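Local atomic coordinates of Lmo2349 protein (Listeria monocytogenes, PDB entry 4GVO), a protein that probably binds L-cystine or related amino acids outside the membrane as the solute-binding component of an ABC transporter. Residues Q9-G14 with V70-H75; Y49-K54 with T207-K212; K85-N90 with Y199-K204. All coordinates share one frame; numbering follows the deposited sequence.

Contact 1 of 3, residues Q9-G14 with V70-H75; sequences QTITVG and VDIVAH. With HIS (histidine), chain E.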
loop_
_atom_site.group_PDB
_atom_site.type_symbol
_atom_site.label_atom_id
_atom_site.label_comp_id
_atom_site.label_asym_id
_atom_site.label_seq_id
_atom_site.Cartn_x
_atom_site.Cartn_y
_atom_site.Cartn_z
ATOM N N GLN A 9 -16.315 -18.858 12.058
ATOM C CA GLN A 9 -15.870 -18.972 10.658
ATOM C C GLN A 9 -14.416 -18.521 10.508
ATOM O O GLN A 9 -14.049 -17.429 10.923
ATOM C CB GLN A 9 -16.748 -18.112 9.750
ATOM C CG GLN A 9 -16.494 -18.306 8.249
ATOM C CD GLN A 9 -17.331 -17.389 7.357
ATOM O OE1 GLN A 9 -18.360 -16.861 7.778
ATOM N NE2 GLN A 9 -16.887 -17.203 6.107
ATOM N N THR A 10 -13.590 -19.355 9.865
ATOM C CA THR A 10 -12.189 -18.992 9.585
ATOM C C THR A 10 -12.134 -18.151 8.331
ATOM O O THR A 10 -12.676 -18.516 7.292
ATOM C CB THR A 10 -11.297 -20.237 9.417
ATOM O OG1 THR A 10 -11.371 -20.985 10.631
ATOM C CG2 THR A 10 -9.874 -19.856 9.121
ATOM N N ILE A 11 -11.446 -17.021 8.443
ATOM C CA ILE A 11 -11.271 -16.068 7.352
ATOM C C ILE A 11 -9.795 -16.017 7.046
ATOM O O ILE A 11 -8.998 -15.802 7.935
ATOM C CB ILE A 11 -11.758 -14.651 7.789
ATOM C CG1 ILE A 11 -13.243 -14.695 8.207
ATOM C CG2 ILE A 11 -11.491 -13.633 6.709
ATOM C CD1 ILE A 11 -14.195 -15.302 7.173
ATOM N N THR A 12 -9.448 -16.220 5.784
ATOM C CA THR A 12 -8.067 -16.142 5.333
ATOM C C THR A 12 -7.769 -14.782 4.726
ATOM O O THR A 12 -8.453 -14.329 3.816
ATOM C CB THR A 12 -7.734 -17.255 4.329
ATOM O OG1 THR A 12 -8.010 -18.522 4.973
ATOM C CG2 THR A 12 -6.269 -17.230 3.897
ATOM N N VAL A 13 -6.785 -14.131 5.303
ATOM C CA VAL A 13 -6.348 -12.793 4.911
ATOM C C VAL A 13 -5.042 -12.870 4.155
ATOM O O VAL A 13 -4.015 -13.278 4.707
ATOM C CB VAL A 13 -6.160 -11.911 6.179
ATOM C CG1 VAL A 13 -5.785 -10.481 5.797
ATOM C CG2 VAL A 13 -7.413 -11.933 7.062
ATOM N N GLY A 14 -5.048 -12.463 2.893
ATOM C CA GLY A 14 -3.831 -12.339 2.154
ATOM C C GLY A 14 -3.102 -11.064 2.509
ATOM O O GLY A 14 -3.705 -9.996 2.548
ATOM N N VAL A 70 -7.982 -16.474 -1.000
ATOM C CA VAL A 70 -8.073 -15.711 0.234
ATOM C C VAL A 70 -9.479 -15.059 0.277
ATOM O O VAL A 70 -10.134 -14.917 -0.755
ATOM C CB VAL A 70 -6.973 -14.654 0.371
ATOM C CG1 VAL A 70 -5.558 -15.310 0.447
ATOM C CG2 VAL A 70 -7.074 -13.602 -0.724
ATOM N N ASP A 71 -9.924 -14.675 1.469
ATOM C CA ASP A 71 -11.180 -13.999 1.672
ATOM C C ASP A 71 -11.099 -12.486 1.744
ATOM O O ASP A 71 -12.061 -11.782 1.410
ATOM C CB ASP A 71 -11.859 -14.532 2.939
ATOM C CG ASP A 71 -12.018 -16.054 2.934
ATOM O OD1 ASP A 71 -12.528 -16.604 1.925
ATOM O OD2 ASP A 71 -11.618 -16.726 3.931
ATOM N N ILE A 72 -9.959 -11.982 2.177
ATOM C CA ILE A 72 -9.705 -10.556 2.349
ATOM C C ILE A 72 -8.286 -10.307 1.981
ATOM O O ILE A 72 -7.441 -11.181 2.240
ATOM C CB ILE A 72 -9.844 -10.122 3.830
ATOM C CG1 ILE A 72 -11.257 -10.374 4.329
ATOM C CG2 ILE A 72 -9.455 -8.653 4.018
ATOM C CD1 ILE A 72 -11.515 -9.918 5.771
ATOM N N VAL A 73 -8.014 -9.125 1.431
ATOM C CA VAL A 73 -6.613 -8.678 1.228
ATOM C C VAL A 73 -6.394 -7.443 2.086
ATOM O O VAL A 73 -7.238 -6.515 2.078
ATOM C CB VAL A 73 -6.337 -8.397 -0.258
ATOM C CG1 VAL A 73 -5.011 -7.657 -0.453
ATOM C CG2 VAL A 73 -6.335 -9.712 -1.042
ATOM N N ALA A 74 -5.267 -7.448 2.799
ATOM C CA ALA A 74 -4.789 -6.308 3.621
ATOM C C ALA A 74 -3.369 -5.978 3.235
ATOM O O ALA A 74 -2.468 -6.733 3.572
ATOM C CB ALA A 74 -4.843 -6.683 5.103
ATOM N N HIS A 75 -3.173 -4.930 2.440
ATOM C CA HIS A 75 -1.861 -4.516 2.026
ATOM C C HIS A 75 -1.882 -3.074 1.583
ATOM O O HIS A 75 -1.500 -2.760 0.460
ATOM C CB HIS A 75 -1.345 -5.428 0.884
ATOM C CG HIS A 75 0.154 -5.366 0.660
ATOM N ND1 HIS A 75 0.814 -4.242 0.238
ATOM C CD2 HIS A 75 1.130 -6.350 0.821
ATOM C CE1 HIS A 75 2.144 -4.520 0.163
ATOM N NE2 HIS A 75 2.333 -5.797 0.480
HETATM N N HIS E . -1.065 1.093 -1.971
HETATM C CA HIS E . -0.718 0.086 -3.021
HETATM C C HIS E . -1.868 -0.252 -3.908
HETATM O O HIS E . -3.004 0.123 -3.579
HETATM C CB HIS E . -0.184 -1.180 -2.375
HETATM C CG HIS E . 1.289 -1.111 -2.109
HETATM N ND1 HIS E . 1.804 -0.209 -1.262
HETATM C CD2 HIS E . 2.386 -1.815 -2.661
HETATM C CE1 HIS E . 3.156 -0.335 -1.261
HETATM N NE2 HIS E . 3.487 -1.332 -2.095
HETATM O OXT HIS E . -1.665 -0.889 -4.967
HETATM O O HOH W 1 -10.721 -19.241 4.569
#
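Residues V13 and G14 pair in parallel with I72 and V73, joining strand 9-15 to strand 72-73 in the central sheet of one lobe of a periplasmic-binding-protein fold. The backbone of G14 is held at both ends: its N donates to I72 O at 2.8 Å, and its O accepts a nearly linear bond from A74 N. Two residues earlier, T12 O takes two donors, D71 N and I72 N, where segment 70-75 turns into strand 72-73.

D71 extends the pairing with its side chain. CG of D71 lies anti to its own carbonyl carbon (chi1 -54°), beside the backbone N, and OD2 accepts from T12 N at 2.9 Å on its anti side, from 24° out of the carboxylate plane, in a nearly straight bond (175°). On the apolar side, I11 CG2 meets I72 CD1 at 3.8 Å, while V13 CG1 touches A74 CB at 4.0 Å. V70 CG1 packs against the N and CA of G14. Beyond the strand, H75 belongs to the ligand pocket, and its O comes within 3.5 Å of CB of the bound histidine. At the opposite end a water donates to D71 OD2 at 2.7 Å and also hydrogen-bonds T12 OG1.

Contact 2 of 3, residues Y49-K54 with T207-K212; sequences YKFKFK and TKLSKK. With NA (sodium ion), chain D.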
loop_
_atom_site.group_PDB
_atom_site.type_symbol
_atom_site.label_atom_id
_atom_site.label_comp_id
_atom_site.label_asym_id
_atom_site.label_seq_id
_atom_site.Cartn_x
_atom_site.Cartn_y
_atom_site.Cartn_z
ATOM N N TYR A 49 -15.679 -14.952 14.171
ATOM C CA TYR A 49 -14.736 -15.150 13.096
ATOM C C TYR A 49 -13.347 -15.415 13.703
ATOM O O TYR A 49 -13.042 -14.942 14.797
ATOM C CB TYR A 49 -14.665 -13.911 12.215
ATOM C CG TYR A 49 -15.938 -13.645 11.451
ATOM C CD1 TYR A 49 -16.191 -14.287 10.243
ATOM C CD2 TYR A 49 -16.909 -12.810 11.949
ATOM C CE1 TYR A 49 -17.369 -14.063 9.533
ATOM C CE2 TYR A 49 -18.087 -12.572 11.242
ATOM C CZ TYR A 49 -18.297 -13.181 10.018
ATOM O OH TYR A 49 -19.442 -12.959 9.303
ATOM N N LYS A 50 -12.519 -16.141 12.970
ATOM C CA LYS A 50 -11.098 -16.329 13.303
ATOM C C LYS A 50 -10.333 -15.962 12.058
ATOM O O LYS A 50 -10.551 -16.534 11.034
ATOM C CB LYS A 50 -10.800 -17.794 13.694
ATOM C CG LYS A 50 -9.357 -18.102 14.094
ATOM C CD LYS A 50 -9.089 -19.616 14.145
ATOM C CE LYS A 50 -8.403 -20.155 12.873
ATOM N NZ LYS A 50 -9.001 -21.432 12.375
ATOM N N PHE A 51 -9.409 -15.034 12.179
ATOM C CA PHE A 51 -8.645 -14.551 11.028
ATOM C C PHE A 51 -7.288 -15.214 11.048
ATOM O O PHE A 51 -6.593 -15.232 12.071
ATOM C CB PHE A 51 -8.489 -13.030 11.070
ATOM C CG PHE A 51 -9.759 -12.268 10.790
ATOM C CD1 PHE A 51 -10.798 -12.209 11.709
ATOM C CD2 PHE A 51 -9.931 -11.553 9.593
ATOM C CE1 PHE A 51 -11.964 -11.510 11.448
ATOM C CE2 PHE A 51 -11.105 -10.843 9.362
ATOM C CZ PHE A 51 -12.099 -10.799 10.311
ATOM N N LYS A 52 -6.895 -15.731 9.907
ATOM C CA LYS A 52 -5.572 -16.249 9.735
ATOM C C LYS A 52 -4.948 -15.647 8.486
ATOM O O LYS A 52 -5.655 -15.261 7.585
ATOM C CB LYS A 52 -5.599 -17.740 9.607
ATOM C CG LYS A 52 -6.321 -18.254 8.432
ATOM C CD LYS A 52 -6.341 -19.779 8.422
ATOM C CE LYS A 52 -4.950 -20.389 8.283
ATOM N NZ LYS A 52 -5.018 -21.867 8.211
ATOM N N PHE A 53 -3.623 -15.610 8.437
ATOM C CA PHE A 53 -2.941 -14.998 7.328
ATOM C C PHE A 53 -2.407 -16.035 6.342
ATOM O O PHE A 53 -2.024 -17.148 6.705
ATOM C CB PHE A 53 -1.790 -14.117 7.841
ATOM C CG PHE A 53 -2.250 -12.965 8.679
ATOM C CD1 PHE A 53 -2.736 -11.800 8.091
ATOM C CD2 PHE A 53 -2.263 -13.061 10.064
ATOM C CE1 PHE A 53 -3.151 -10.753 8.877
ATOM C CE2 PHE A 53 -2.716 -12.019 10.845
ATOM C CZ PHE A 53 -3.151 -10.863 10.243
ATOM N N LYS A 54 -2.345 -15.583 5.088
ATOM C CA LYS A 54 -1.678 -16.280 4.001
ATOM C C LYS A 54 -0.779 -15.253 3.320
ATOM O O LYS A 54 -1.265 -14.316 2.691
ATOM C CB LYS A 54 -2.679 -16.868 3.006
ATOM C CG LYS A 54 -2.032 -17.697 1.908
ATOM C CD LYS A 54 -3.005 -18.122 0.815
ATOM C CE LYS A 54 -3.934 -19.248 1.211
ATOM N NZ LYS A 54 -3.280 -20.595 1.164
ATOM N N THR A 207 -20.476 -9.588 1.548
ATOM C CA THR A 207 -21.081 -8.418 2.153
ATOM C C THR A 207 -21.270 -8.492 3.661
ATOM O O THR A 207 -21.052 -7.518 4.350
ATOM C CB THR A 207 -22.370 -8.053 1.443
ATOM O OG1 THR A 207 -23.262 -9.170 1.473
ATOM C CG2 THR A 207 -22.094 -7.625 -0.017
ATOM N N LYS A 208 -21.538 -9.671 4.183
ATOM C CA LYS A 208 -21.707 -9.820 5.612
ATOM C C LYS A 208 -20.390 -9.608 6.305
ATOM O O LYS A 208 -20.302 -8.849 7.276
ATOM C CB LYS A 208 -22.321 -11.216 5.967
ATOM C CG LYS A 208 -22.437 -11.468 7.454
ATOM C CD LYS A 208 -23.186 -12.745 7.773
ATOM C CE LYS A 208 -23.179 -12.992 9.274
ATOM N NZ LYS A 208 -23.811 -14.294 9.614
ATOM N N LEU A 209 -19.366 -10.277 5.818
ATOM C CA LEU A 209 -18.015 -10.095 6.391
ATOM C C LEU A 209 -17.558 -8.640 6.312
ATOM O O LEU A 209 -17.012 -8.087 7.269
ATOM C CB LEU A 209 -17.021 -11.009 5.705
ATOM C CG LEU A 209 -15.553 -10.917 6.096
ATOM C CD1 LEU A 209 -15.411 -11.221 7.586
ATOM C CD2 LEU A 209 -14.743 -11.896 5.242
ATOM N N SER A 210 -17.790 -7.994 5.173
ATOM C CA SER A 210 -17.395 -6.587 5.013
ATOM C C SER A 210 -18.062 -5.693 6.060
ATOM O O SER A 210 -17.406 -4.806 6.660
ATOM C CB SER A 210 -17.725 -6.124 3.593
ATOM O OG SER A 210 -17.119 -4.890 3.346
ATOM N N LYS A 211 -19.361 -5.922 6.288
ATOM C CA LYS A 211 -20.085 -5.162 7.312
ATOM C C LYS A 211 -19.504 -5.381 8.718
ATOM O O LYS A 211 -19.380 -4.413 9.482
ATOM C CB LYS A 211 -21.555 -5.523 7.266
ATOM C CG LYS A 211 -22.454 -4.701 8.158
ATOM C CD LYS A 211 -23.893 -5.169 8.023
ATOM C CE LYS A 211 -24.776 -4.603 9.128
ATOM N NZ LYS A 211 -26.186 -5.106 9.016
ATOM N N LYS A 212 -19.165 -6.634 9.034
ATOM C CA LYS A 212 -18.576 -6.985 10.329
ATOM C C LYS A 212 -17.231 -6.293 10.494
ATOM O O LYS A 212 -16.916 -5.743 11.560
ATOM C CB LYS A 212 -18.467 -8.506 10.503
ATOM C CG LYS A 212 -19.819 -9.227 10.570
ATOM C CD LYS A 212 -20.467 -9.139 11.921
ATOM C CE LYS A 212 -21.734 -9.995 11.974
ATOM N NZ LYS A 212 -22.332 -9.957 13.326
HETATM NA NA NA D . -12.368 -13.298 16.097
HETATM O O HOH W 2 -12.033 -14.238 18.156
#
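The carbonyl oxygen of Y49 binds a sodium ion at 2.2 Å, while the side chain of the same residue reaches across to helix 207-222 and touches K208, L209 and K212. A water lies 2.3 Å from the sodium ion, and L46 O and D43 OD1 are further ligands. D43 OD2 also accepts from F51 N.

The ring of Y49 carries most of the contact with the helix. CB of Y49 points toward the helix, and CG lies anti to the carbonyl carbon (chi1 -67°). L209 CD1 sits over one ring face in a CH-pi contact, 4.2 Å from the ring centroid and displaced toward the rim beside CD1 and CE1. The same methyl meets F51 CZ at 4.3 Å, so one leucine branch touches both aromatic rings. K212 crosses the tyrosine at about a right angle, and its CG comes to 3.8 Å from Y49 CE2. The extended chain of K208 passes obliquely by the phenol, with CE 3.7 Å from Y49 OH; this is packing by the aliphatic part of the lysine.

The local axes of strand and helix lie 12.1 Å apart and cross at -88°, a separation spanned by side chains alone. Such layering of a helix against a sheet is characteristic of the alpha/beta lobes of periplasmic binding proteins, here with a sodium site at the start of the strand.

Contact 3 of 3, residues K85-N90 with Y199-K204; sequences KKFLFN and YFMLGK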
loop_
_atom_site.group_PDB
_atom_site.type_symbol
_atom_site.label_atom_id
_atom_site.label_comp_id
_atom_site.label_asym_id
_atom_site.label_seq_id
_atom_site.Cartn_x
_atom_site.Cartn_y
_atom_site.Cartn_z
ATOM N N LYS A 85 -14.597 -2.454 -9.783
ATOM C CA LYS A 85 -15.365 -3.186 -10.778
ATOM C C LYS A 85 -15.276 -4.694 -10.520
ATOM O O LYS A 85 -16.200 -5.422 -10.868
ATOM C CB LYS A 85 -14.974 -2.843 -12.209
ATOM C CG LYS A 85 -13.721 -3.519 -12.752
ATOM C CD LYS A 85 -13.031 -2.521 -13.666
ATOM C CE LYS A 85 -11.731 -2.980 -14.298
ATOM N NZ LYS A 85 -10.918 -3.900 -13.493
ATOM N N LYS A 86 -14.214 -5.152 -9.844
ATOM C CA LYS A 86 -13.968 -6.569 -9.592
ATOM C C LYS A 86 -14.221 -7.016 -8.159
ATOM O O LYS A 86 -14.625 -8.167 -7.922
ATOM C CB LYS A 86 -12.542 -6.964 -9.944
ATOM C CG LYS A 86 -12.144 -6.787 -11.375
ATOM C CD LYS A 86 -10.656 -7.084 -11.533
ATOM C CE LYS A 86 -10.359 -8.580 -11.364
ATOM N NZ LYS A 86 -8.940 -8.972 -11.591
ATOM N N PHE A 87 -13.967 -6.117 -7.200
ATOM C CA PHE A 87 -13.904 -6.474 -5.771
ATOM C C PHE A 87 -14.762 -5.536 -4.905
ATOM O O PHE A 87 -15.096 -4.405 -5.312
ATOM C CB PHE A 87 -12.458 -6.453 -5.307
ATOM C CG PHE A 87 -11.594 -7.409 -6.019
ATOM C CD1 PHE A 87 -11.786 -8.767 -5.854
ATOM C CD2 PHE A 87 -10.608 -6.981 -6.897
ATOM C CE1 PHE A 87 -10.993 -9.715 -6.528
ATOM C CE2 PHE A 87 -9.825 -7.906 -7.559
ATOM C CZ PHE A 87 -10.005 -9.259 -7.375
ATOM N N LEU A 88 -15.073 -6.017 -3.706
ATOM C CA LEU A 88 -15.723 -5.251 -2.665
ATOM C C LEU A 88 -14.698 -4.563 -1.784
ATOM O O LEU A 88 -13.752 -5.185 -1.328
ATOM C CB LEU A 88 -16.600 -6.189 -1.845
ATOM C CG LEU A 88 -17.358 -5.595 -0.668
ATOM C CD1 LEU A 88 -18.316 -4.504 -1.162
ATOM C CD2 LEU A 88 -18.106 -6.718 0.028
ATOM N N PHE A 89 -14.894 -3.275 -1.554
ATOM C CA PHE A 89 -14.151 -2.534 -0.531
ATOM C C PHE A 89 -15.048 -2.331 0.683
ATOM O O PHE A 89 -16.230 -2.024 0.525
ATOM C CB PHE A 89 -13.714 -1.172 -1.024
ATOM C CG PHE A 89 -12.608 -1.241 -2.053
ATOM C CD1 PHE A 89 -12.856 -1.637 -3.342
ATOM C CD2 PHE A 89 -11.316 -0.972 -1.713
ATOM C CE1 PHE A 89 -11.796 -1.681 -4.277
ATOM C CE2 PHE A 89 -10.269 -1.046 -2.625
ATOM C CZ PHE A 89 -10.516 -1.368 -3.904
ATOM N N ASN A 90 -14.509 -2.482 1.895
ATOM C CA ASN A 90 -15.290 -2.111 3.061
ATOM C C ASN A 90 -15.481 -0.580 3.060
ATOM O O ASN A 90 -14.827 0.128 2.281
ATOM C CB ASN A 90 -14.682 -2.651 4.342
ATOM C CG ASN A 90 -13.400 -1.958 4.707
ATOM O OD1 ASN A 90 -12.451 -1.995 3.932
ATOM N ND2 ASN A 90 -13.366 -1.318 5.872
ATOM N N TYR A 199 -8.354 0.655 2.188
ATOM C CA TYR A 199 -9.399 -0.184 2.683
ATOM C C TYR A 199 -8.992 -1.654 2.553
ATOM O O TYR A 199 -8.070 -1.985 1.824
ATOM C CB TYR A 199 -10.681 0.014 1.878
ATOM C CG TYR A 199 -11.200 1.424 1.754
ATOM C CD1 TYR A 199 -10.691 2.292 0.786
ATOM C CD2 TYR A 199 -12.216 1.881 2.564
ATOM C CE1 TYR A 199 -11.166 3.566 0.631
ATOM C CE2 TYR A 199 -12.680 3.163 2.443
ATOM C CZ TYR A 199 -12.156 4.003 1.459
ATOM O OH TYR A 199 -12.642 5.265 1.311
ATOM N N PHE A 200 -9.747 -2.533 3.202
ATOM C CA PHE A 200 -9.674 -3.961 2.902
ATOM C C PHE A 200 -10.415 -4.282 1.602
ATOM O O PHE A 200 -11.372 -3.590 1.239
ATOM C CB PHE A 200 -10.248 -4.792 4.041
ATOM C CG PHE A 200 -9.548 -4.559 5.346
ATOM C CD1 PHE A 200 -8.287 -5.064 5.536
ATOM C CD2 PHE A 200 -10.136 -3.815 6.388
ATOM C CE1 PHE A 200 -7.608 -4.864 6.700
ATOM C CE2 PHE A 200 -9.424 -3.566 7.562
ATOM C CZ PHE A 200 -8.171 -4.120 7.735
ATOM N N MET A 201 -9.963 -5.330 0.923
ATOM C CA MET A 201 -10.607 -5.787 -0.267
ATOM C C MET A 201 -11.120 -7.176 -0.069
ATOM O O MET A 201 -10.428 -8.019 0.516
ATOM C CB MET A 201 -9.651 -5.750 -1.473
ATOM C CG MET A 201 -9.219 -4.333 -1.804
ATOM S SD MET A 201 -8.127 -4.205 -3.240
ATOM C CE MET A 201 -9.171 -4.870 -4.533
ATOM N N LEU A 202 -12.327 -7.417 -0.560
ATOM C CA LEU A 202 -13.028 -8.699 -0.392
ATOM C C LEU A 202 -13.654 -9.107 -1.722
ATOM O O LEU A 202 -13.751 -8.336 -2.644
ATOM C CB LEU A 202 -14.131 -8.558 0.666
ATOM C CG LEU A 202 -13.714 -8.037 2.046
ATOM C CD1 LEU A 202 -13.853 -6.505 2.160
ATOM C CD2 LEU A 202 -14.535 -8.734 3.136
ATOM N N GLY A 203 -14.146 -10.336 -1.776
ATOM C CA GLY A 203 -15.004 -10.725 -2.890
ATOM C C GLY A 203 -16.335 -10.030 -2.828
ATOM O O GLY A 203 -16.823 -9.720 -1.746
ATOM N N LYS A 204 -16.951 -9.815 -3.992
ATOM C CA LYS A 204 -18.222 -9.089 -4.080
ATOM C C LYS A 204 -19.347 -9.779 -3.297
ATOM O O LYS A 204 -20.264 -9.096 -2.860
ATOM C CB LYS A 204 -18.649 -8.880 -5.547
ATOM C CG LYS A 204 -17.869 -7.750 -6.235
ATOM C CD LYS A 204 -18.204 -6.365 -5.732
ATOM C CE LYS A 204 -17.747 -5.243 -6.681
ATOM N NZ LYS A 204 -17.716 -3.878 -6.001
HETATM O O HOH W 3 -15.367 -10.319 -6.339
#
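F89 and M201 lie side by side, their side chains pointing the same way from a non-hydrogen-bonded antiparallel pair. M201 CG sits over one face of the phenylalanine ring, 3.5 Å from F89 CE2, in a CH-pi contact. The sulfur follows obliquely, 4.5 Å from the F89 ring centroid, making a Met-aromatic contact. A bend at chi3 (61°) then carries CE of M201 to F87, where it approaches CD2 at 3.5 Å as the two side chains cross obliquely. One methionine thus bridges two phenylalanines with different parts of its chain. Y199 crosses F89 at about a right angle, and its CB lies in plane at the ring edge, near F89 CD2.

L88 and L202 share the other face of the sheet. They form the hydrogen-bonded pair, with L202 N donating to L88 O and L88 N returning a bond to L202 O. Beyond this pair N90 takes over with its side chain: OD1 accepts from F200 N at 2.9 Å, while the backbone bond from N90 N to F200 O is weak. The asparagine amide lies 43° from the plane of the F200 ring, and its ND2 bonds D214 OD1.

At the other end K204, bent at chi2 (-70°), folds back over the peptide of F87. Its NZ donates to F87 O at 2.8 Å from above the carbonyl plane and also bonds E84 O. A water joins K86 O to K204 N.

Strand 191-202 also pairs with strand 72-73, which continues the sheet. L62 and L65 of helix 61-66 pack on F87 and M201, whereas S210 of helix 207-222 touches L88, N90 and L202.

How the contacts relate
All three contacts lie in one lobe and reach the same sheet. Contacts 1 and 2, with centres about 6 Å apart, share the pairing of strands 9-15 and 49-55, where I11 N lies 2.8 Å from K50 O. Contact 3 joins contact 1 on the other side of strand 72-73, with V73 N 2.8 Å from M201 O; their centres are about 11 Å apart. The helix of contact 2 also leans on contact 3, as S210 CB approaches L88 CD2 at 3.6 Å. Contact 1 leads to the pocket through H75, the side chain of M201 in contact 3 is about 7 Å from the bound histidine, and contact 2 holds the sodium site.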